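Side-chain contacts in aminotransferase, class V family protein (Trichomonas vaginalis, PDB 5F8V), which probably catalyses the pyridoxal 5'-phosphate-dependent transfer of the amino group of O-phospho-L-serine to 2-oxoglutarate, the second step of serine biosynthesis from 3-phosphoglycerate: residues A[16-19]-A[20-23]; A[137-141]-A[142-146]; A[351-354]-A[355-359]. One frame throughout, in Å; residues are numbered along the deposited sequence.

Overall arrangement
All three interactions are local, each within one unbroken run of chain. Interactions 1 and 3 sit at the first turns of helices 18-26 and 355-367, each with a proline at the N-cap; both are partly buried and touch through Pro17 and Ala352. Their chemistry differs: interaction 1 adds a glutamate-arginine pair to its backbone bonds, whereas interaction 3 relies on sulfur-methyl packing and weak bonds to one carbonyl. Interaction 2 lies at the surface, its centre about 44 Å from that of interaction 1 and about 38 Å from that of interaction 3, in the loop between strands 121-124 and 148-154, where one buried tryptophan packs back on a 3-10 turn.

Interaction 1: residues A[16-19]-A[20-23]; sequences VPLE and CLER
Glu19 and Arg23 both carry CG anti to the carbonyl carbon (chi1 -64° and -74°), and with extended chains beyond CG they run side by side in the same direction, one helical turn apart. This brings Glu19 OE2 to 3.1 Å from Arg23 NH2. The carboxylate and guanidinium planes stand 87° apart and the oxygen lies well out of the guanidinium plane, so the salt bridge is one of charge alone, with no N-H aimed at it. Glu19 CB rests over one face of the guanidinium. Long, flexible ionic chains suit this partly exposed flank, where their alkyl parts pack while their charged ends meet.

On another flank, Val16 CG1 meets Leu21 CG at 3.7 Å, a branched pair well suited to a buried spot. Pro17, the N-cap residue, places CB 3.8 Å from Cys20 SG, and its ring fits a position where no backbone N-H is needed within the helix. Its carbonyl oxygen accepts Leu21 N at 3.2 Å, and Cys20 N more weakly. Leu18 O takes Glu22 N at 2.8 Å, while Glu19 O takes Arg23 N at the same length, 2.8 Å. The aliphatic branch point of Leu18 also lies near the Glu22 carboxylate, CG to OE2 3.7 Å.

Val16 N hydrogen-bonds to Glu40 OE2 of the second subunit, whose Ile39 also packs on the Val16 side chain, while Trp260 of helix 248-263 touches Pro17 and Cys20. Arg23 NH2 has a second acidic partner in Glu263. With two carboxylates near its NH2, the arginine would be expected to keep its positive charge, and the geometry implies that the i to i+4 pair acts through charge attraction and alkyl contact, not through a directed hydrogen bond.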
ATOM      1  N   VAL A  16     -16.071   3.035   9.251  1.00 15.26           N
ATOM      2  CA  VAL A  16     -16.462   2.985   7.855  1.00 15.56           C
ATOM      3  C   VAL A  16     -17.992   2.817   7.830  1.00 15.53           C
ATOM      4  O   VAL A  16     -18.561   2.308   8.792  1.00 14.11           O
ATOM      5  CB  VAL A  16     -15.663   1.853   7.152  1.00 16.18           C
ATOM      6  CG1 VAL A  16     -16.426   1.161   6.047  1.00 16.53           C
ATOM      7  CG2 VAL A  16     -14.345   2.414   6.621  1.00 16.37           C
ATOM      8  N   PRO A  17     -18.663   3.262   6.744  1.00 16.03           N
ATOM      9  CA  PRO A  17     -20.114   3.048   6.665  1.00 16.48           C
ATOM     10  C   PRO A  17     -20.471   1.565   6.635  1.00 17.47           C
ATOM     11  O   PRO A  17     -19.889   0.810   5.850  1.00 16.53           O
ATOM     12  CB  PRO A  17     -20.497   3.735   5.347  1.00 16.49           C
ATOM     13  CG  PRO A  17     -19.438   4.746   5.129  1.00 16.26           C
ATOM     14  CD  PRO A  17     -18.184   4.090   5.620  1.00 16.11           C
ATOM     15  N   LEU A  18     -21.396   1.144   7.506  1.00 18.94           N
ATOM     16  CA  LEU A  18     -21.781  -0.270   7.602  1.00 19.85           C
ATOM     17  C   LEU A  18     -22.300  -0.816   6.263  1.00 20.44           C
ATOM     18  O   LEU A  18     -21.975  -1.944   5.887  1.00 21.21           O
ATOM     19  CB  LEU A  18     -22.822  -0.478   8.711  1.00 20.15           C
ATOM     20  CG  LEU A  18     -23.250  -1.915   9.031  1.00 20.30           C
ATOM     21  CD1 LEU A  18     -22.062  -2.823   9.323  1.00 20.65           C
ATOM     22  CD2 LEU A  18     -24.220  -1.918  10.201  1.00 20.69           C
ATOM     23  N   GLU A  19     -23.069   0.004   5.549  1.00 21.44           N
ATOM     24  CA  GLU A  19     -23.557  -0.315   4.197  1.00 22.48           C
ATOM     25  C   GLU A  19     -22.413  -0.733   3.267  1.00 20.75           C
ATOM     26  O   GLU A  19     -22.562  -1.663   2.486  1.00 20.72           O
ATOM     27  CB  GLU A  19     -24.253   0.897   3.556  1.00 25.00           C
ATOM     28  CG  GLU A  19     -25.522   1.409   4.232  1.00 27.06           C
ATOM     29  CD  GLU A  19     -25.877   2.823   3.772  1.00 29.20           C
ATOM     30  OE1 GLU A  19     -25.846   3.761   4.604  1.00 29.65           O
ATOM     31  OE2 GLU A  19     -26.161   3.000   2.563  1.00 31.12           O
ATOM     32  N   CYS A  20     -21.292  -0.019   3.340  1.00 18.77           N
ATOM     33  CA  CYS A  20     -20.123  -0.334   2.526  1.00 17.95           C
ATOM     34  C   CYS A  20     -19.498  -1.669   2.926  1.00 17.55           C
ATOM     35  O   CYS A  20     -19.117  -2.463   2.068  1.00 17.38           O
ATOM     36  CB  CYS A  20     -19.094   0.793   2.590  1.00 17.55           C
ATOM     37  SG  CYS A  20     -19.683   2.346   1.875  1.00 17.43           S
ATOM     38  N   LEU A  21     -19.425  -1.933   4.224  1.00 17.04           N
ATOM     39  CA  LEU A  21     -18.931  -3.223   4.705  1.00 16.65           C
ATOM     40  C   LEU A  21     -19.867  -4.356   4.250  1.00 17.38           C
ATOM     41  O   LEU A  21     -19.410  -5.405   3.779  1.00 16.83           O
ATOM     42  CB  LEU A  21     -18.770  -3.208   6.228  1.00 16.34           C
ATOM     43  CG  LEU A  21     -17.783  -2.189   6.814  1.00 16.20           C
ATOM     44  CD1 LEU A  21     -17.986  -2.031   8.313  1.00 16.49           C
ATOM     45  CD2 LEU A  21     -16.337  -2.555   6.498  1.00 16.15           C
ATOM     46  N   GLU A  22     -21.176  -4.128   4.360  1.00 18.79           N
ATOM     47  CA  GLU A  22     -22.175  -5.125   3.946  1.00 19.47           C
ATOM     48  C   GLU A  22     -22.153  -5.383   2.438  1.00 19.92           C
ATOM     49  O   GLU A  22     -22.229  -6.533   2.012  1.00 19.90           O
ATOM     50  CB  GLU A  22     -23.575  -4.703   4.398  1.00 20.40           C
ATOM     51  CG  GLU A  22     -23.732  -4.776   5.909  1.00 21.38           C
ATOM     52  CD  GLU A  22     -25.016  -4.163   6.430  1.00 22.87           C
ATOM     53  OE1 GLU A  22     -25.619  -3.308   5.740  1.00 23.79           O
ATOM     54  OE2 GLU A  22     -25.407  -4.536   7.557  1.00 23.57           O
ATOM     55  N   ARG A  23     -22.050  -4.314   1.646  1.00 20.60           N
ATOM     56  CA  ARG A  23     -21.909  -4.421   0.188  1.00 21.70           C
ATOM     57  C   ARG A  23     -20.656  -5.224  -0.196  1.00 21.05           C
ATOM     58  O   ARG A  23     -20.724  -6.120  -1.036  1.00 20.37           O
ATOM     59  CB  ARG A  23     -21.882  -3.032  -0.477  1.00 22.72           C
ATOM     60  CG  ARG A  23     -23.238  -2.332  -0.520  1.00 24.38           C
ATOM     61  CD  ARG A  23     -23.129  -0.811  -0.674  1.00 25.42           C
ATOM     62  NE  ARG A  23     -24.425  -0.147  -0.470  1.00 27.01           N
ATOM     63  CZ  ARG A  23     -24.632   1.174  -0.448  1.00 27.80           C
ATOM     64  NH1 ARG A  23     -23.634   2.040  -0.612  1.00 27.70           N
ATOM     65  NH2 ARG A  23     -25.863   1.643  -0.249  1.00 29.02           N
TER

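Interaction 2: residues A[137-141]-A[142-146]; sequences PARDT and WKLSE
Ala138 O, which lies 3.1 Å from Trp142 CD1, is gripped twice by Thr141: the hydroxyl OG1 donates to it at 2.7 Å in the carbonyl plane, and the backbone N at 3.0 Å. This clasp closes the 3-10 turn, and a threonine suits it because its short hydroxyl can fold back onto the chain, OG1 lying between the backbone N and the carbonyl carbon (chi1 64°). The next residue, Trp142, turns its indole back across the same turn. Its NE1 donates to Pro137 O at 2.9 Å, from above the carbonyl plane, while its backbone N bonds to Arg139 O at 3.2 Å. Arg139 CD is the atom over the face of the six-membered ring, 3.5 Å from the centroid, a CH-pi contact offset toward the rim. The guanidinium, nearly parallel to the ring (3°), lies obliquely to it, and Arg139 NE hydrogen-bonds to the backbone O of Asp169, which helps fix the chain. Tryptophan suits the place by joining a broad apolar plate to one N-H donor. The indole packs on Leu99 and Val125 and meets the Phe151 ring, anchoring the loop against strand 148-154, while Leu144 reaches Asp97 of strand 95-98.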
ATOM      1  N   PRO A 137      -0.511  29.945  14.319  1.00 25.75           N
ATOM      2  CA  PRO A 137       0.108  31.264  14.514  1.00 24.81           C
ATOM      3  C   PRO A 137      -0.371  32.282  13.488  1.00 24.62           C
ATOM      4  O   PRO A 137      -0.655  31.912  12.340  1.00 24.37           O
ATOM      5  CB  PRO A 137       1.600  30.977  14.340  1.00 24.96           C
ATOM      6  CG  PRO A 137       1.745  29.549  14.731  1.00 25.02           C
ATOM      7  CD  PRO A 137       0.512  28.885  14.214  1.00 25.33           C
ATOM      8  N   ALA A 138      -0.481  33.537  13.919  1.00 24.17           N
ATOM      9  CA  ALA A 138      -1.073  34.603  13.116  1.00 24.33           C
ATOM     10  C   ALA A 138      -0.323  34.784  11.793  1.00 23.96           C
ATOM     11  O   ALA A 138       0.911  34.723  11.762  1.00 23.33           O
ATOM     12  CB  ALA A 138      -1.083  35.906  13.900  1.00 24.67           C
ATOM     13  N   ARG A 139      -1.086  34.974  10.717  1.00 23.66           N
ATOM     14  CA  ARG A 139      -0.556  35.096   9.351  1.00 23.70           C
ATOM     15  C   ARG A 139       0.598  36.102   9.227  1.00 23.57           C
ATOM     16  O   ARG A 139       1.592  35.831   8.553  1.00 22.64           O
ATOM     17  CB  ARG A 139      -1.695  35.461   8.380  1.00 23.89           C
ATOM     18  CG  ARG A 139      -1.298  35.712   6.925  1.00 23.92           C
ATOM     19  CD  ARG A 139      -0.604  34.508   6.315  1.00 24.00           C
ATOM     20  NE  ARG A 139      -0.112  34.751   4.956  1.00 23.96           N
ATOM     21  CZ  ARG A 139       1.047  35.342   4.642  1.00 24.41           C
ATOM     22  NH1 ARG A 139       1.884  35.793   5.584  1.00 23.91           N
ATOM     23  NH2 ARG A 139       1.374  35.501   3.360  1.00 24.62           N
ATOM     24  N   ASP A 140       0.476  37.235   9.915  1.00 24.20           N
ATOM     25  CA  ASP A 140       1.451  38.324   9.810  1.00 24.62           C
ATOM     26  C   ASP A 140       2.800  38.044  10.492  1.00 24.04           C
ATOM     27  O   ASP A 140       3.734  38.822  10.308  1.00 23.51           O
ATOM     28  CB  ASP A 140       0.853  39.635  10.354  1.00 25.15           C
ATOM     29  CG  ASP A 140      -0.428  40.046   9.637  1.00 25.78           C
ATOM     30  OD1 ASP A 140      -0.472  40.011   8.392  1.00 27.34           O
ATOM     31  OD2 ASP A 140      -1.398  40.426  10.322  1.00 27.16           O
ATOM     32  N   THR A 141       2.906  36.967  11.278  1.00 22.58           N
ATOM     33  CA  THR A 141       4.187  36.544  11.874  1.00 22.00           C
ATOM     34  C   THR A 141       4.943  35.529  11.021  1.00 22.13           C
ATOM     35  O   THR A 141       6.095  35.204  11.325  1.00 21.96           O
ATOM     36  CB  THR A 141       3.982  35.889  13.262  1.00 22.05           C
ATOM     37  OG1 THR A 141       3.213  34.688  13.123  1.00 21.63           O
ATOM     38  CG2 THR A 141       3.272  36.838  14.209  1.00 22.31           C
ATOM     39  N   TRP A 142       4.290  35.013   9.980  1.00 22.22           N
ATOM     40  CA  TRP A 142       4.883  34.015   9.100  1.00 23.39           C
ATOM     41  C   TRP A 142       6.059  34.632   8.346  1.00 24.62           C
ATOM     42  O   TRP A 142       5.938  35.734   7.798  1.00 23.61           O
ATOM     43  CB  TRP A 142       3.848  33.499   8.090  1.00 23.32           C
ATOM     44  CG  TRP A 142       2.668  32.756   8.692  1.00 23.19           C
ATOM     45  CD1 TRP A 142       2.374  32.599  10.020  1.00 22.77           C
ATOM     46  CD2 TRP A 142       1.604  32.118   7.972  1.00 23.33           C
ATOM     47  NE1 TRP A 142       1.202  31.900  10.169  1.00 22.88           N
ATOM     48  CE2 TRP A 142       0.710  31.586   8.931  1.00 22.83           C
ATOM     49  CE3 TRP A 142       1.331  31.926   6.611  1.00 23.26           C
ATOM     50  CZ2 TRP A 142      -0.445  30.890   8.574  1.00 23.05           C
ATOM     51  CZ3 TRP A 142       0.180  31.236   6.251  1.00 23.22           C
ATOM     52  CH2 TRP A 142      -0.700  30.728   7.233  1.00 23.60           C
ATOM     53  N   LYS A 143       7.185  33.918   8.338  1.00 25.98           N
ATOM     54  CA  LYS A 143       8.389  34.318   7.610  1.00 27.62           C
ATOM     55  C   LYS A 143       8.544  33.396   6.403  1.00 28.22           C
ATOM     56  O   LYS A 143       9.015  32.265   6.536  1.00 29.02           O
ATOM     57  CB  LYS A 143       9.625  34.255   8.526  1.00 29.11           C
ATOM     58  CG  LYS A 143       9.977  35.573   9.218  1.00 30.69           C
ATOM     59  CD  LYS A 143       8.824  36.138  10.038  1.00 32.22           C
ATOM     60  CE  LYS A 143       9.150  37.502  10.615  1.00 33.97           C
ATOM     61  NZ  LYS A 143       7.955  38.122  11.262  1.00 34.92           N
ATOM     62  N   LEU A 144       8.122  33.882   5.235  1.00 28.43           N
ATOM     63  CA  LEU A 144       8.171  33.100   3.999  1.00 28.40           C
ATOM     64  C   LEU A 144       9.530  33.258   3.316  1.00 28.21           C
ATOM     65  O   LEU A 144      10.222  34.254   3.517  1.00 28.00           O
ATOM     66  CB  LEU A 144       7.049  33.523   3.042  1.00 28.71           C
ATOM     67  CG  LEU A 144       5.629  33.661   3.603  1.00 28.71           C
ATOM     68  CD1 LEU A 144       4.647  33.840   2.454  1.00 28.98           C
ATOM     69  CD2 LEU A 144       5.228  32.481   4.480  1.00 28.03           C
ATOM     70  N   SER A 145       9.888  32.267   2.503  1.00 27.99           N
ATOM     71  CA  SER A 145      11.168  32.239   1.795  1.00 27.95           C
ATOM     72  C   SER A 145      11.017  32.876   0.422  1.00 28.51           C
ATOM     73  O   SER A 145       9.941  32.825  -0.176  1.00 27.74           O
ATOM     74  CB  SER A 145      11.661  30.804   1.649  1.00 27.55           C
ATOM     75  OG  SER A 145      11.898  30.231   2.919  1.00 27.06           O
ATOM     76  N   GLU A 146      12.106  33.454  -0.078  1.00 29.60           N
ATOM     77  CA  GLU A 146      12.071  34.252  -1.306  1.00 31.23           C
ATOM     78  C   GLU A 146      11.684  33.415  -2.524  1.00 30.02           C
ATOM     79  O   GLU A 146      10.739  33.753  -3.240  1.00 31.69           O
ATOM     80  CB  GLU A 146      13.427  34.939  -1.547  1.00 33.63           C
ATOM     81  CG  GLU A 146      13.402  36.028  -2.617  1.00 36.22           C
ATOM     82  CD  GLU A 146      14.796  36.433  -3.078  1.00 38.65           C
ATOM     83  OE1 GLU A 146      15.089  36.301  -4.289  1.00 40.61           O
ATOM     84  OE2 GLU A 146      15.602  36.879  -2.229  1.00 39.37           O
TER

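Interaction 3: residues A[351-354]-A[355-359]; sequences NACP and MEAVD
Cys353 SG forms the apolar centre, lying 4.2 Å from Ala357 CB and equally 4.2 Å from Val358 CG2. The thiol is set anti to its backbone N (chi1 175°), which carries it forward along the chain to the first turn of the helix, where it rests against two methyl groups. A small, weakly polar side chain suits this buried position, and Ala357, whose methyl points back toward the preceding loop, is small enough to sit beside the sulfur. Val358 adds one branch, CG2, from the neighbouring position.

Farther out, the ring of Pro354 flanks the same methyl group, its CD 4.0 Å from Ala357 CB. At the N-cap no i to i-4 bond needs the residue's own N-H, so proline's missing hydrogen costs nothing; its ring stiffens the entry into the helix, while its carbonyl still serves as an acceptor. Pro354 O receives two weak bonds, a strongly bent one from Ala357 N at 3.0 Å (N-H...O angle 127°) and a straighter, longer one from Val358 N at 3.4 Å (162°). One oxygen thus serves two successive amides, and firmer helical bonding begins one residue later, where Asp359 N reaches Met355 O at 2.9 Å.

At the polar edge, Glu356 directs its carboxylate away from the loop, and OE1 bonds to Tyr7 OH. Cys353 O accepts a hydrogen bond from Lys277 NZ. The junction joins strand 345-348 to helix 355-367 by way of this short loop. Met355 and Val358 lean on Lys277 of helix 267-286, Phe9 packs on both Cys353 and Ala357, and Asn351, earlier in the loop, touches Trp260 of helix 248-263.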
ATOM      1  N   ASN A 351     -16.625  11.184   8.672  1.00 15.79           N
ATOM      2  CA  ASN A 351     -17.903  11.081   7.953  1.00 15.65           C
ATOM      3  C   ASN A 351     -18.794   9.958   8.469  1.00 15.41           C
ATOM      4  O   ASN A 351     -19.961  10.182   8.804  1.00 15.11           O
ATOM      5  CB  ASN A 351     -17.653  10.884   6.446  1.00 15.86           C
ATOM      6  CG  ASN A 351     -17.116  12.136   5.758  1.00 16.25           C
ATOM      7  OD1 ASN A 351     -17.051  13.225   6.346  1.00 16.15           O
ATOM      8  ND2 ASN A 351     -16.716  11.979   4.497  1.00 16.66           N
ATOM      9  N   ALA A 352     -18.220   8.765   8.582  1.00 15.20           N
ATOM     10  CA  ALA A 352     -18.977   7.556   8.906  1.00 14.94           C
ATOM     11  C   ALA A 352     -19.307   7.405  10.402  1.00 15.19           C
ATOM     12  O   ALA A 352     -19.941   6.426  10.781  1.00 14.55           O
ATOM     13  CB  ALA A 352     -18.224   6.330   8.420  1.00 14.85           C
ATOM     14  N   CYS A 353     -18.864   8.342  11.245  1.00 15.38           N
ATOM     15  CA  CYS A 353     -19.133   8.271  12.679  1.00 15.63           C
ATOM     16  C   CYS A 353     -20.618   8.557  12.913  1.00 15.78           C
ATOM     17  O   CYS A 353     -21.065   9.671  12.660  1.00 15.93           O
ATOM     18  CB  CYS A 353     -18.275   9.256  13.464  1.00 15.82           C
ATOM     19  SG  CYS A 353     -18.723   9.273  15.217  1.00 16.68           S
ATOM     20  N   PRO A 354     -21.393   7.548  13.360  1.00 15.76           N
ATOM     21  CA  PRO A 354     -22.847   7.759  13.456  1.00 15.86           C
ATOM     22  C   PRO A 354     -23.228   8.788  14.511  1.00 15.40           C
ATOM     23  O   PRO A 354     -22.547   8.905  15.525  1.00 14.25           O
ATOM     24  CB  PRO A 354     -23.388   6.373  13.857  1.00 15.83           C
ATOM     25  CG  PRO A 354     -22.275   5.421  13.599  1.00 16.02           C
ATOM     26  CD  PRO A 354     -21.024   6.211  13.843  1.00 15.95           C
ATOM     27  N   MET A 355     -24.319   9.513  14.276  1.00 15.82           N
ATOM     28  CA  MET A 355     -24.819  10.483  15.255  1.00 16.34           C
ATOM     29  C   MET A 355     -25.155   9.793  16.585  1.00 16.26           C
ATOM     30  O   MET A 355     -24.996  10.372  17.653  1.00 15.72           O
ATOM     31  CB  MET A 355     -26.047  11.228  14.709  1.00 16.65           C
ATOM     32  CG  MET A 355     -26.724  12.171  15.698  1.00 16.69           C
ATOM     33  SD  MET A 355     -25.602  13.374  16.444  1.00 17.44           S
ATOM     34  CE  MET A 355     -25.541  14.586  15.124  1.00 17.16           C
ATOM     35  N   GLU A 356     -25.618   8.553  16.497  1.00 16.80           N
ATOM     36  CA  GLU A 356     -25.866   7.731  17.670  1.00 17.55           C
ATOM     37  C   GLU A 356     -24.624   7.582  18.560  1.00 16.31           C
ATOM     38  O   GLU A 356     -24.745   7.594  19.775  1.00 15.77           O
ATOM     39  CB  GLU A 356     -26.338   6.349  17.241  1.00 19.01           C
ATOM     40  CG  GLU A 356     -26.936   5.530  18.358  1.00 20.42           C
ATOM     41  CD  GLU A 356     -27.483   4.220  17.853  1.00 21.51           C
ATOM     42  OE1 GLU A 356     -26.694   3.275  17.659  1.00 23.99           O
ATOM     43  OE2 GLU A 356     -28.702   4.145  17.651  1.00 22.11           O
ATOM     44  N   ALA A 357     -23.450   7.415  17.946  1.00 15.41           N
ATOM     45  CA  ALA A 357     -22.192   7.286  18.693  1.00 14.79           C
ATOM     46  C   ALA A 357     -21.876   8.553  19.479  1.00 14.33           C
ATOM     47  O   ALA A 357     -21.508   8.482  20.658  1.00 13.77           O
ATOM     48  CB  ALA A 357     -21.038   6.947  17.759  1.00 14.78           C
ATOM     49  N   VAL A 358     -22.033   9.698  18.817  1.00 13.87           N
ATOM     50  CA  VAL A 358     -21.838  10.994  19.449  1.00 14.07           C
ATOM     51  C   VAL A 358     -22.830  11.183  20.611  1.00 14.19           C
ATOM     52  O   VAL A 358     -22.434  11.658  21.679  1.00 14.66           O
ATOM     53  CB  VAL A 358     -21.951  12.161  18.435  1.00 13.96           C
ATOM     54  CG1 VAL A 358     -21.969  13.507  19.146  1.00 13.86           C
ATOM     55  CG2 VAL A 358     -20.809  12.112  17.418  1.00 14.18           C
ATOM     56  N   ASP A 359     -24.099  10.834  20.394  1.00 14.12           N
ATOM     57  CA  ASP A 359     -25.117  10.861  21.472  1.00 14.73           C
ATOM     58  C   ASP A 359     -24.727  10.009  22.689  1.00 14.28           C
ATOM     59  O   ASP A 359     -24.893  10.442  23.817  1.00 14.34           O
ATOM     60  CB  ASP A 359     -26.485  10.376  20.977  1.00 15.00           C
ATOM     61  CG  ASP A 359     -27.252  11.416  20.178  1.00 15.31           C
ATOM     62  OD1 ASP A 359     -26.903  12.601  20.161  1.00 16.05           O
ATOM     63  OD2 ASP A 359     -28.256  11.031  19.550  1.00 17.12           O
TER